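Local atomic coordinates of BepC protein (Bartonella tribocorum, PDB entry 4WGJ), a protein that probably transfers AMP from ATP to threonine or tyrosine side chains of target proteins, the chain here being the N-terminal part that carries its Fic domain. Residues H79-S84 against H151-R156; G186-A191 against K205-D210; A174-D179 against D210-Q215. One frame throughout, in Å; residues are numbered along the deposited sequence.

Contact 1: residues H79-S84 against H151-R156. With ANP (phosphoaminophosphonic acid-adenylate ester), chain B.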
loop_
_atom_site.group_PDB
_atom_site.type_symbol
_atom_site.label_atom_id
_atom_site.label_comp_id
_atom_site.label_asym_id
_atom_site.label_seq_id
_atom_site.Cartn_x
_atom_site.Cartn_y
_atom_site.Cartn_z
ATOM N N HIS A 79 4.829 9.888 -3.599
ATOM C CA HIS A 79 6.290 9.775 -3.613
ATOM C C HIS A 79 6.735 8.670 -2.667
ATOM O O HIS A 79 6.247 8.581 -1.548
ATOM C CB HIS A 79 6.946 11.083 -3.192
ATOM C CG HIS A 79 6.606 12.237 -4.074
ATOM N ND1 HIS A 79 7.543 12.871 -4.861
ATOM C CD2 HIS A 79 5.435 12.879 -4.290
ATOM C CE1 HIS A 79 6.962 13.856 -5.524
ATOM N NE2 HIS A 79 5.682 13.879 -5.200
ATOM N N THR A 80 7.674 7.848 -3.108
ATOM C CA THR A 80 8.128 6.717 -2.298
ATOM C C THR A 80 9.228 7.133 -1.318
ATOM O O THR A 80 9.924 8.133 -1.533
ATOM C CB THR A 80 8.625 5.576 -3.197
ATOM O OG1 THR A 80 9.608 6.086 -4.096
ATOM C CG2 THR A 80 7.467 5.012 -4.024
ATOM N N ARG A 81 9.390 6.359 -0.245
ATOM C CA ARG A 81 10.234 6.768 0.873
ATOM C C ARG A 81 11.722 6.590 0.614
ATOM O O ARG A 81 12.535 6.981 1.449
ATOM C CB ARG A 81 9.853 6.008 2.143
ATOM C CG ARG A 81 10.014 4.505 2.027
ATOM C CD ARG A 81 9.491 3.770 3.279
ATOM N NE ARG A 81 9.412 2.344 2.997
ATOM C CZ ARG A 81 10.425 1.482 3.096
ATOM N NH1 ARG A 81 11.619 1.873 3.554
ATOM N NH2 ARG A 81 10.236 0.214 2.755
ATOM N N ASP A 82 12.072 6.013 -0.532
ATOM C CA ASP A 82 13.479 5.890 -0.938
ATOM C C ASP A 82 13.972 7.131 -1.660
ATOM O O ASP A 82 15.155 7.232 -1.989
ATOM C CB ASP A 82 13.689 4.664 -1.838
ATOM C CG ASP A 82 12.769 4.657 -3.073
ATOM O OD1 ASP A 82 11.859 5.510 -3.158
ATOM O OD2 ASP A 82 12.949 3.777 -3.949
ATOM N N THR A 83 13.079 8.077 -1.931
ATOM C CA THR A 83 13.432 9.305 -2.635
ATOM C C THR A 83 13.348 10.490 -1.680
ATOM O O THR A 83 12.392 10.570 -0.887
ATOM C CB THR A 83 12.497 9.527 -3.834
ATOM O OG1 THR A 83 11.185 9.842 -3.357
ATOM C CG2 THR A 83 12.428 8.264 -4.685
ATOM N N SER A 84 14.311 11.403 -1.729
ATOM C CA SER A 84 14.259 12.541 -0.819
ATOM C C SER A 84 13.082 13.426 -1.171
ATOM O O SER A 84 12.799 13.673 -2.346
ATOM C CB SER A 84 15.560 13.343 -0.856
ATOM O OG SER A 84 16.589 12.592 -0.244
ATOM N N HIS A 151 5.564 -6.275 1.312
ATOM C CA HIS A 151 6.973 -6.309 1.733
ATOM C C HIS A 151 7.705 -5.078 1.192
ATOM O O HIS A 151 8.558 -4.513 1.871
ATOM C CB HIS A 151 7.685 -7.579 1.268
ATOM C CG HIS A 151 9.112 -7.667 1.736
ATOM N ND1 HIS A 151 10.175 -7.200 0.990
ATOM C CD2 HIS A 151 9.645 -8.152 2.885
ATOM C CE1 HIS A 151 11.302 -7.402 1.653
ATOM N NE2 HIS A 151 11.010 -7.978 2.807
ATOM N N ALA A 152 7.372 -4.667 -0.028
ATOM C CA ALA A 152 8.019 -3.487 -0.613
ATOM C C ALA A 152 7.744 -2.224 0.217
ATOM O O ALA A 152 8.664 -1.434 0.468
ATOM C CB ALA A 152 7.566 -3.282 -2.049
ATOM N N HIS A 153 6.489 -2.049 0.634
ATOM C CA HIS A 153 6.100 -0.989 1.580
ATOM C C HIS A 153 6.676 0.341 1.116
ATOM O O HIS A 153 7.443 0.973 1.840
ATOM C CB HIS A 153 6.613 -1.354 2.988
ATOM C CG HIS A 153 6.014 -0.557 4.113
ATOM N ND1 HIS A 153 4.809 -0.882 4.701
ATOM C CD2 HIS A 153 6.493 0.508 4.806
ATOM C CE1 HIS A 153 4.564 -0.045 5.694
ATOM N NE2 HIS A 153 5.566 0.814 5.774
ATOM N N PRO A 154 6.339 0.756 -0.119
ATOM C CA PRO A 154 7.132 1.813 -0.759
ATOM C C PRO A 154 6.957 3.213 -0.185
ATOM O O PRO A 154 7.757 4.082 -0.535
ATOM C CB PRO A 154 6.625 1.806 -2.216
ATOM C CG PRO A 154 5.932 0.484 -2.390
ATOM C CD PRO A 154 5.329 0.203 -1.034
ATOM N N PHE A 155 5.939 3.445 0.642
ATOM C CA PHE A 155 5.658 4.806 1.124
ATOM C C PHE A 155 5.916 4.968 2.620
ATOM O O PHE A 155 5.944 3.993 3.369
ATOM C CB PHE A 155 4.204 5.195 0.801
ATOM C CG PHE A 155 3.847 4.981 -0.649
ATOM C CD1 PHE A 155 4.203 5.922 -1.605
ATOM C CD2 PHE A 155 3.207 3.811 -1.060
ATOM C CE1 PHE A 155 3.916 5.716 -2.947
ATOM C CE2 PHE A 155 2.922 3.596 -2.407
ATOM C CZ PHE A 155 3.280 4.554 -3.344
ATOM N N ARG A 156 6.081 6.211 3.057
ATOM C CA ARG A 156 6.289 6.472 4.483
ATOM C C ARG A 156 5.052 6.053 5.295
ATOM O O ARG A 156 5.158 5.606 6.435
ATOM C CB ARG A 156 6.621 7.950 4.710
ATOM C CG ARG A 156 6.739 8.362 6.184
ATOM C CD ARG A 156 7.815 7.546 6.925
ATOM N NE ARG A 156 7.895 7.927 8.341
ATOM C CZ ARG A 156 7.040 7.523 9.281
ATOM N NH1 ARG A 156 6.020 6.718 8.968
ATOM N NH2 ARG A 156 7.199 7.930 10.537
HETATM P PG ANP B . -3.804 0.606 7.308
HETATM O O1G ANP B . -5.157 1.187 6.749
HETATM O O2G ANP B . -4.063 0.131 8.711
HETATM O O3G ANP B . -3.367 -0.600 6.401
HETATM P PB ANP B . -1.759 2.447 6.156
HETATM O O1B ANP B . -2.658 2.451 4.963
HETATM O O2B ANP B . -1.272 3.876 6.538
HETATM N N3B ANP B . -2.578 1.795 7.478
HETATM P PA ANP B . 0.878 1.611 6.655
HETATM O O1A ANP B . 0.666 1.922 8.095
HETATM O O2A ANP B . 1.978 2.397 5.954
HETATM O O3A ANP B . -0.463 1.633 5.797
HETATM O "O5'" ANP B . 1.189 0.059 6.538
HETATM C "C5'" ANP B . 0.279 -0.879 7.163
HETATM C "C4'" ANP B . 0.482 -2.270 6.618
HETATM O "O4'" ANP B . 1.588 -2.909 7.309
HETATM C "C3'" ANP B . -0.733 -3.187 6.803
HETATM O "O3'" ANP B . -0.998 -3.980 5.650
HETATM C "C2'" ANP B . -0.329 -4.043 8.007
HETATM O "O2'" ANP B . -0.988 -5.303 8.041
HETATM C "C1'" ANP B . 1.169 -4.183 7.760
HETATM N N9 ANP B . 1.921 -4.558 8.955
HETATM C C8 ANP B . 1.699 -4.131 10.240
HETATM N N7 ANP B . 2.514 -4.653 11.125
HETATM C C5 ANP B . 3.330 -5.485 10.373
HETATM C C6 ANP B . 4.401 -6.333 10.717
HETATM N N6 ANP B . 4.858 -6.480 11.963
HETATM N N1 ANP B . 4.997 -7.030 9.723
HETATM C C2 ANP B . 4.540 -6.889 8.476
HETATM N N3 ANP B . 3.540 -6.123 8.033
HETATM C C4 ANP B . 2.974 -5.442 9.034
HETATM O O HOH W 1 6.935 8.189 1.162
#
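The CA atoms come nearest at T80 and F155, 4.6 Å apart, where a type I turn from T80 to T83 meets the chain leaving helix 135-152. The backbone N of R81 donates to P154 O at 2.8 Å. Its side chain then takes hold of the same strip of chain further back. CG of R81 sits between its own N and carbonyl carbon (chi1 61°), and from there to NE the chain is extended. It runs beside P154 O and F155 O until NE donates to H153 O at 2.7 Å. H153 O lies in the guanidinium plane, and NE meets it nearly along the C=O axis. NH2 adds weak bonds to H153 O and to A152 O, the latter 3.2 Å long. H153 has positive phi, the first residue to leave helical angles. R81 thus bonds firmly to P154 O and H153 O, and weakly to A152 O on the helix side. NH1 is bonded to M95 O and NH2 also to A108 O, so backbone oxygens surround the buried guanidinium and would help to offset its charge.

The other side chains pack around this core. T80 places CB 3.2 Å from P154 O, while its CG2 meets P154 CB. The F155 ring turns an edge to the backbone just before the turn, with CD1 3.4 Å from H79 O. H79 O also accepts from water 1, which in turn accepts from R156 N. Inside the turn, T80 O receives both T83 N and T83 OG1. The H153 ring stacks on F107, and its CE1 is 3.5 Å from ANP O5'. H153 opens the sequence HPFRKGNGR, the Fic signature loop, of which K157, G158, G160 and R161 hydrogen-bond the ANP; R81 bonds to backbone oxygens at its start.

Contact 2: residues G186-A191 against K205-D210. With GLY (glycine), chain D.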
loop_
_atom_site.group_PDB
_atom_site.type_symbol
_atom_site.label_atom_id
_atom_site.label_comp_id
_atom_site.label_asym_id
_atom_site.label_seq_id
_atom_site.Cartn_x
_atom_site.Cartn_y
_atom_site.Cartn_z
ATOM N N GLY A 186 -7.431 -6.379 12.575
ATOM C CA GLY A 186 -6.829 -7.556 13.180
ATOM C C GLY A 186 -6.630 -8.717 12.208
ATOM O O GLY A 186 -5.559 -9.349 12.179
ATOM N N ARG A 187 -7.653 -9.008 11.407
ATOM C CA ARG A 187 -7.553 -10.093 10.426
ATOM C C ARG A 187 -6.438 -9.805 9.410
ATOM O O ARG A 187 -5.628 -10.682 9.086
ATOM C CB ARG A 187 -8.895 -10.307 9.703
ATOM C CG ARG A 187 -8.890 -11.512 8.754
ATOM C CD ARG A 187 -10.224 -11.719 8.030
ATOM N NE ARG A 187 -11.302 -12.088 8.944
ATOM C CZ ARG A 187 -11.728 -13.334 9.135
ATOM N NH1 ARG A 187 -11.178 -14.346 8.467
ATOM N NH2 ARG A 187 -12.710 -13.571 9.990
ATOM N N MET A 188 -6.396 -8.572 8.908
ATOM C CA MET A 188 -5.400 -8.204 7.906
ATOM C C MET A 188 -3.995 -8.213 8.506
ATOM O O MET A 188 -3.065 -8.743 7.904
ATOM C CB MET A 188 -5.697 -6.830 7.316
ATOM C CG MET A 188 -4.576 -6.329 6.381
ATOM S SD MET A 188 -4.388 -7.374 4.917
ATOM C CE MET A 188 -5.938 -6.993 4.118
ATOM N N THR A 189 -3.854 -7.620 9.689
ATOM C CA THR A 189 -2.559 -7.568 10.366
ATOM C C THR A 189 -2.011 -8.975 10.595
ATOM O O THR A 189 -0.845 -9.257 10.298
ATOM C CB THR A 189 -2.666 -6.813 11.699
ATOM O OG1 THR A 189 -2.943 -5.434 11.420
ATOM C CG2 THR A 189 -1.363 -6.898 12.465
ATOM N N THR A 190 -2.854 -9.865 11.103
ATOM C CA THR A 190 -2.443 -11.253 11.310
ATOM C C THR A 190 -1.919 -11.893 10.006
ATOM O O THR A 190 -0.844 -12.502 9.999
ATOM C CB THR A 190 -3.594 -12.065 11.901
ATOM O OG1 THR A 190 -3.807 -11.619 13.250
ATOM C CG2 THR A 190 -3.263 -13.553 11.916
ATOM N N ALA A 191 -2.634 -11.711 8.900
ATOM C CA ALA A 191 -2.199 -12.266 7.617
ATOM C C ALA A 191 -0.863 -11.678 7.174
ATOM O O ALA A 191 0.020 -12.403 6.704
ATOM C CB ALA A 191 -3.259 -12.030 6.540
ATOM N N LYS A 205 -3.394 -16.408 1.971
ATOM C CA LYS A 205 -4.097 -17.197 0.959
ATOM C C LYS A 205 -5.573 -17.321 1.308
ATOM O O LYS A 205 -6.446 -17.140 0.447
ATOM C CB LYS A 205 -3.472 -18.584 0.821
ATOM C CG LYS A 205 -2.047 -18.563 0.293
ATOM C CD LYS A 205 -1.988 -18.143 -1.163
ATOM C CE LYS A 205 -0.547 -18.159 -1.668
ATOM N NZ LYS A 205 -0.450 -17.612 -3.039
ATOM N N ASP A 206 -5.848 -17.628 2.574
ATOM C CA ASP A 206 -7.222 -17.757 3.045
ATOM C C ASP A 206 -7.964 -16.436 2.906
ATOM O O ASP A 206 -9.130 -16.411 2.504
ATOM C CB ASP A 206 -7.263 -18.222 4.509
ATOM C CG ASP A 206 -6.784 -19.656 4.691
ATOM O OD1 ASP A 206 -6.618 -20.380 3.683
ATOM O OD2 ASP A 206 -6.595 -20.066 5.856
ATOM N N LEU A 207 -7.287 -15.345 3.255
ATOM C CA LEU A 207 -7.879 -14.018 3.177
ATOM C C LEU A 207 -8.327 -13.723 1.751
ATOM O O LEU A 207 -9.459 -13.303 1.513
ATOM C CB LEU A 207 -6.881 -12.965 3.663
ATOM C CG LEU A 207 -7.334 -11.503 3.625
ATOM C CD1 LEU A 207 -8.611 -11.325 4.415
ATOM C CD2 LEU A 207 -6.235 -10.600 4.177
ATOM N N PHE A 208 -7.442 -13.954 0.786
ATOM C CA PHE A 208 -7.818 -13.647 -0.590
ATOM C C PHE A 208 -8.883 -14.595 -1.134
ATOM O O PHE A 208 -9.690 -14.196 -1.974
ATOM C CB PHE A 208 -6.572 -13.597 -1.487
ATOM C CG PHE A 208 -5.939 -12.238 -1.485
ATOM C CD1 PHE A 208 -5.133 -11.844 -0.429
ATOM C CD2 PHE A 208 -6.242 -11.313 -2.478
ATOM C CE1 PHE A 208 -4.587 -10.562 -0.391
ATOM C CE2 PHE A 208 -5.710 -10.033 -2.445
ATOM C CZ PHE A 208 -4.878 -9.656 -1.399
ATOM N N GLU A 209 -8.936 -15.824 -0.633
ATOM C CA GLU A 209 -10.051 -16.702 -0.969
ATOM C C GLU A 209 -11.358 -16.104 -0.428
ATOM O O GLU A 209 -12.405 -16.164 -1.084
ATOM C CB GLU A 209 -9.815 -18.113 -0.407
ATOM C CG GLU A 209 -11.055 -18.987 -0.349
ATOM C CD GLU A 209 -11.644 -19.251 -1.721
ATOM O OE1 GLU A 209 -10.860 -19.329 -2.695
ATOM O OE2 GLU A 209 -12.885 -19.379 -1.824
ATOM N N ASP A 210 -11.286 -15.491 0.749
ATOM C CA ASP A 210 -12.485 -14.995 1.418
ATOM C C ASP A 210 -13.012 -13.690 0.812
ATOM O O ASP A 210 -14.204 -13.388 0.947
ATOM C CB ASP A 210 -12.220 -14.787 2.916
ATOM C CG ASP A 210 -12.021 -16.098 3.674
ATOM O OD1 ASP A 210 -12.529 -17.144 3.219
ATOM O OD2 ASP A 210 -11.367 -16.075 4.741
HETATM N N GLY D . -7.146 -2.505 8.112
HETATM C CA GLY D . -8.518 -2.653 7.662
HETATM C C GLY D . -8.619 -3.542 6.439
HETATM O O GLY D . -9.697 -3.773 5.887
HETATM O OXT GLY D . -7.608 -4.059 5.967
HETATM O O HOH W 2 -9.686 -14.499 6.166
#
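R187, M188 and A191 face L207 across a roughly antiparallel helical hairpin formed by helices 185-198 and 202-211. The axes of the short segments approach to 10.4 Å, and their directions differ by 139°. The contact is small and mostly apolar.

R187 comes first, on the exposed side. Its CD touches CD1 of L207 at 4.0 Å as the two side chains pass obliquely. A bend at chi3 then brings the guanidinium near D210.

M188 follows on the buried side. CG is anti to the backbone N (chi1 173°), and bends at chi2 and chi3 fold the thioether round, so that its end reaches the other helix. CE meets CD2 of L207 at 3.6 Å, with the two side chains nearly at right angles, and SD lies only slightly further from the same methyl. The near part of M188 serves a different partner: CB is 3.6 Å from OXT of the bound glycine. M188 therefore lines the glycine pocket and packs the hairpin at once. F146, F180 and I183 also touch it.

A191, one turn on, adds its CB against CD2 of L207 at 4.1 Å. L207 is thus the common partner of all three residues. It is modelled in two conformations, so its methyl contacts hold for the one described.

A charged pair lies at the exposed end. R187 NH1 and D210 OD2 are 4.1 Å apart, with OD2 well out of the guanidinium plane, so only the charges are near and no N-H points at it. Water 2 bridges them: it lies in that plane, accepts from R187 NH1 at 2.7 Å and donates to D210 OD2.

Contact 3: residues A174-D179 against D210-Q215. With EDO (1,2-ethanediol), chain C.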
loop_
_atom_site.group_PDB
_atom_site.type_symbol
_atom_site.label_atom_id
_atom_site.label_comp_id
_atom_site.label_asym_id
_atom_site.label_seq_id
_atom_site.Cartn_x
_atom_site.Cartn_y
_atom_site.Cartn_z
ATOM N N ALA A 174 -9.088 -7.961 -14.048
ATOM C CA ALA A 174 -8.943 -9.402 -14.249
ATOM C C ALA A 174 -10.274 -10.151 -14.253
ATOM O O ALA A 174 -10.322 -11.336 -14.579
ATOM C CB ALA A 174 -8.038 -9.987 -13.178
ATOM N N GLY A 175 -11.348 -9.475 -13.860
ATOM C CA GLY A 175 -12.666 -10.091 -13.859
ATOM C C GLY A 175 -13.056 -10.703 -12.515
ATOM O O GLY A 175 -13.833 -11.657 -12.459
ATOM N N HIS A 176 -12.514 -10.163 -11.426
ATOM C CA HIS A 176 -12.818 -10.660 -10.085
ATOM C C HIS A 176 -13.003 -9.507 -9.122
ATOM O O HIS A 176 -12.162 -8.616 -9.058
ATOM C CB HIS A 176 -11.698 -11.566 -9.565
ATOM C CG HIS A 176 -11.385 -12.711 -10.470
ATOM N ND1 HIS A 176 -12.058 -13.914 -10.403
ATOM C CD2 HIS A 176 -10.486 -12.835 -11.475
ATOM C CE1 HIS A 176 -11.570 -14.735 -11.315
ATOM N NE2 HIS A 176 -10.616 -14.106 -11.979
ATOM N N THR A 177 -14.089 -9.517 -8.361
ATOM C CA THR A 177 -14.256 -8.492 -7.345
ATOM C C THR A 177 -13.447 -8.831 -6.097
ATOM O O THR A 177 -13.512 -9.945 -5.570
ATOM C CB THR A 177 -15.728 -8.298 -6.976
ATOM O OG1 THR A 177 -16.423 -7.801 -8.121
ATOM C CG2 THR A 177 -15.869 -7.296 -5.835
ATOM N N VAL A 178 -12.676 -7.849 -5.644
ATOM C CA VAL A 178 -11.861 -7.967 -4.449
ATOM C C VAL A 178 -12.431 -7.004 -3.430
ATOM O O VAL A 178 -12.404 -5.793 -3.644
ATOM C CB VAL A 178 -10.387 -7.628 -4.742
ATOM C CG1 VAL A 178 -9.548 -7.701 -3.457
ATOM C CG2 VAL A 178 -9.848 -8.557 -5.820
ATOM N N ASP A 179 -12.978 -7.529 -2.338
ATOM C CA ASP A 179 -13.777 -6.703 -1.433
ATOM C C ASP A 179 -13.267 -6.825 -0.006
ATOM O O ASP A 179 -13.413 -7.877 0.613
ATOM C CB ASP A 179 -15.256 -7.115 -1.528
ATOM C CG ASP A 179 -16.132 -6.427 -0.498
ATOM O OD1 ASP A 179 -15.746 -5.360 0.016
ATOM O OD2 ASP A 179 -17.220 -6.958 -0.205
ATOM N N ASP A 210 -11.286 -15.491 0.749
ATOM C CA ASP A 210 -12.485 -14.995 1.418
ATOM C C ASP A 210 -13.012 -13.690 0.812
ATOM O O ASP A 210 -14.204 -13.388 0.947
ATOM C CB ASP A 210 -12.220 -14.787 2.916
ATOM C CG ASP A 210 -12.021 -16.098 3.674
ATOM O OD1 ASP A 210 -12.529 -17.144 3.219
ATOM O OD2 ASP A 210 -11.367 -16.075 4.741
ATOM N N ILE A 211 -12.148 -12.926 0.146
ATOM C CA ILE A 211 -12.548 -11.600 -0.332
ATOM C C ILE A 211 -12.727 -11.521 -1.848
ATOM O O ILE A 211 -13.160 -10.493 -2.364
ATOM C CB ILE A 211 -11.526 -10.518 0.089
ATOM C CG1 ILE A 211 -10.203 -10.709 -0.655
ATOM C CG2 ILE A 211 -11.336 -10.518 1.611
ATOM C CD1 ILE A 211 -9.138 -9.662 -0.329
ATOM N N THR A 212 -12.401 -12.606 -2.551
ATOM C CA THR A 212 -12.499 -12.663 -4.017
ATOM C C THR A 212 -13.822 -13.299 -4.465
ATOM O O THR A 212 -14.174 -14.383 -3.999
ATOM C CB THR A 212 -11.312 -13.461 -4.604
ATOM O OG1 THR A 212 -10.096 -12.742 -4.363
ATOM C CG2 THR A 212 -11.471 -13.678 -6.109
ATOM N N HIS A 213 -14.548 -12.629 -5.361
ATOM C CA HIS A 213 -15.832 -13.119 -5.851
ATOM C C HIS A 213 -15.926 -12.896 -7.365
ATOM O O HIS A 213 -15.301 -11.976 -7.892
ATOM C CB HIS A 213 -16.999 -12.399 -5.147
ATOM C CG HIS A 213 -16.802 -12.196 -3.675
ATOM N ND1 HIS A 213 -17.273 -13.083 -2.728
ATOM C CD2 HIS A 213 -16.178 -11.210 -2.986
ATOM C CE1 HIS A 213 -16.944 -12.654 -1.522
ATOM N NE2 HIS A 213 -16.282 -11.518 -1.650
ATOM N N PRO A 214 -16.726 -13.714 -8.068
ATOM C CA PRO A 214 -16.994 -13.389 -9.475
ATOM C C PRO A 214 -17.603 -12.001 -9.612
ATOM O O PRO A 214 -18.335 -11.563 -8.728
ATOM C CB PRO A 214 -17.993 -14.473 -9.912
ATOM C CG PRO A 214 -18.622 -14.951 -8.637
ATOM C CD PRO A 214 -17.516 -14.867 -7.605
ATOM N N GLN A 215 -17.275 -11.306 -10.696
ATOM C CA GLN A 215 -17.851 -9.997 -10.962
ATOM C C GLN A 215 -19.330 -10.103 -11.303
ATOM O O GLN A 215 -19.744 -11.010 -12.026
ATOM C CB GLN A 215 -17.113 -9.313 -12.106
ATOM C CG GLN A 215 -16.048 -8.351 -11.660
ATOM C CD GLN A 215 -15.366 -7.675 -12.829
ATOM O OE1 GLN A 215 -15.541 -8.076 -13.983
ATOM N NE2 GLN A 215 -14.595 -6.638 -12.539
HETATM C C1 EDO C . -16.211 -10.028 1.793
HETATM O O1 EDO C . -15.632 -9.920 0.485
HETATM C C2 EDO C . -15.157 -9.685 2.840
HETATM O O2 EDO C . -14.913 -8.272 2.830
HETATM O O HOH W 3 -14.539 -5.802 -9.664
#
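The H213 imidazole lies across from D179, whose CB is near the ring plane, 4.4 Å from CD2. At the same ring's edge sits O1 of 1,2-ethanediol, 2.7 Å from H213 NE2 in a nearly straight hydrogen bond. T177 O approaches this ring obliquely. The H176 imidazole stacks on F138, while its CB meets T212 CG2. The flat amide of Q215 lies against G175, with OE1 3.5 Å from CA of G175.

The backbones form a short antiparallel pair of strands. T177 and H213 are a hydrogen-bonded pair: T177 N donates to H213 O at 2.8 Å, and H213 N returns the bond to T177 O. V178 and T212 are the next, non-hydrogen-bonded pair. D179 N then donates to I211 O at 3.0 Å, so the pairing reaches the end of helix 202-211. CA-H...O contacts, such as T212 CA to T177 O at 3.3 Å, fill in between.

V178 and T212 share the face turned to F138 of helix 135-152. I211 reaches V178 from the helix end: its CG1 stands between its own N and carbonyl carbon (chi1 69°), and the extended branch carries CD1 to 3.7 Å from V178 CG1. T177 and H213 lie on the other face, where T177 OG1 and Q215 NE2 share water 3.

Polar tips elsewhere turn to near neighbours: T212 OG1 bonds F208 O, and D179 OD1 is hydrogen-bonded to S181 OG. The diol, probably from the crystallisation liquor, gives both hydroxyls to D179 O. Backbone bonds thus do the joining, and D179 O, H213 NE2 and F182 N together hydrogen-bond the diol where the strands meet the helix end.

Overall arrangement
From the N terminus, contact 1 comes first. It closes the long loop from 79-84, after helix 59-70, round to the end of helix 135-152, and both its segments belong to the Fic domain. The chain then runs through helix 159-174 before contact 3 opens at strand 176-178. Contact 2 is nested inside contact 3: helix 202-211 folds back on helix 185-198, and strand 212-214 then closes the outer loop. D210 belongs to both, and no loops cross. Contact 1 is separate, its centre 24 Å from that of contact 2 and 28 Å from that of contact 3, on the opposite side of the chain's centre. Contacts 1 and 2 both border the ANP site.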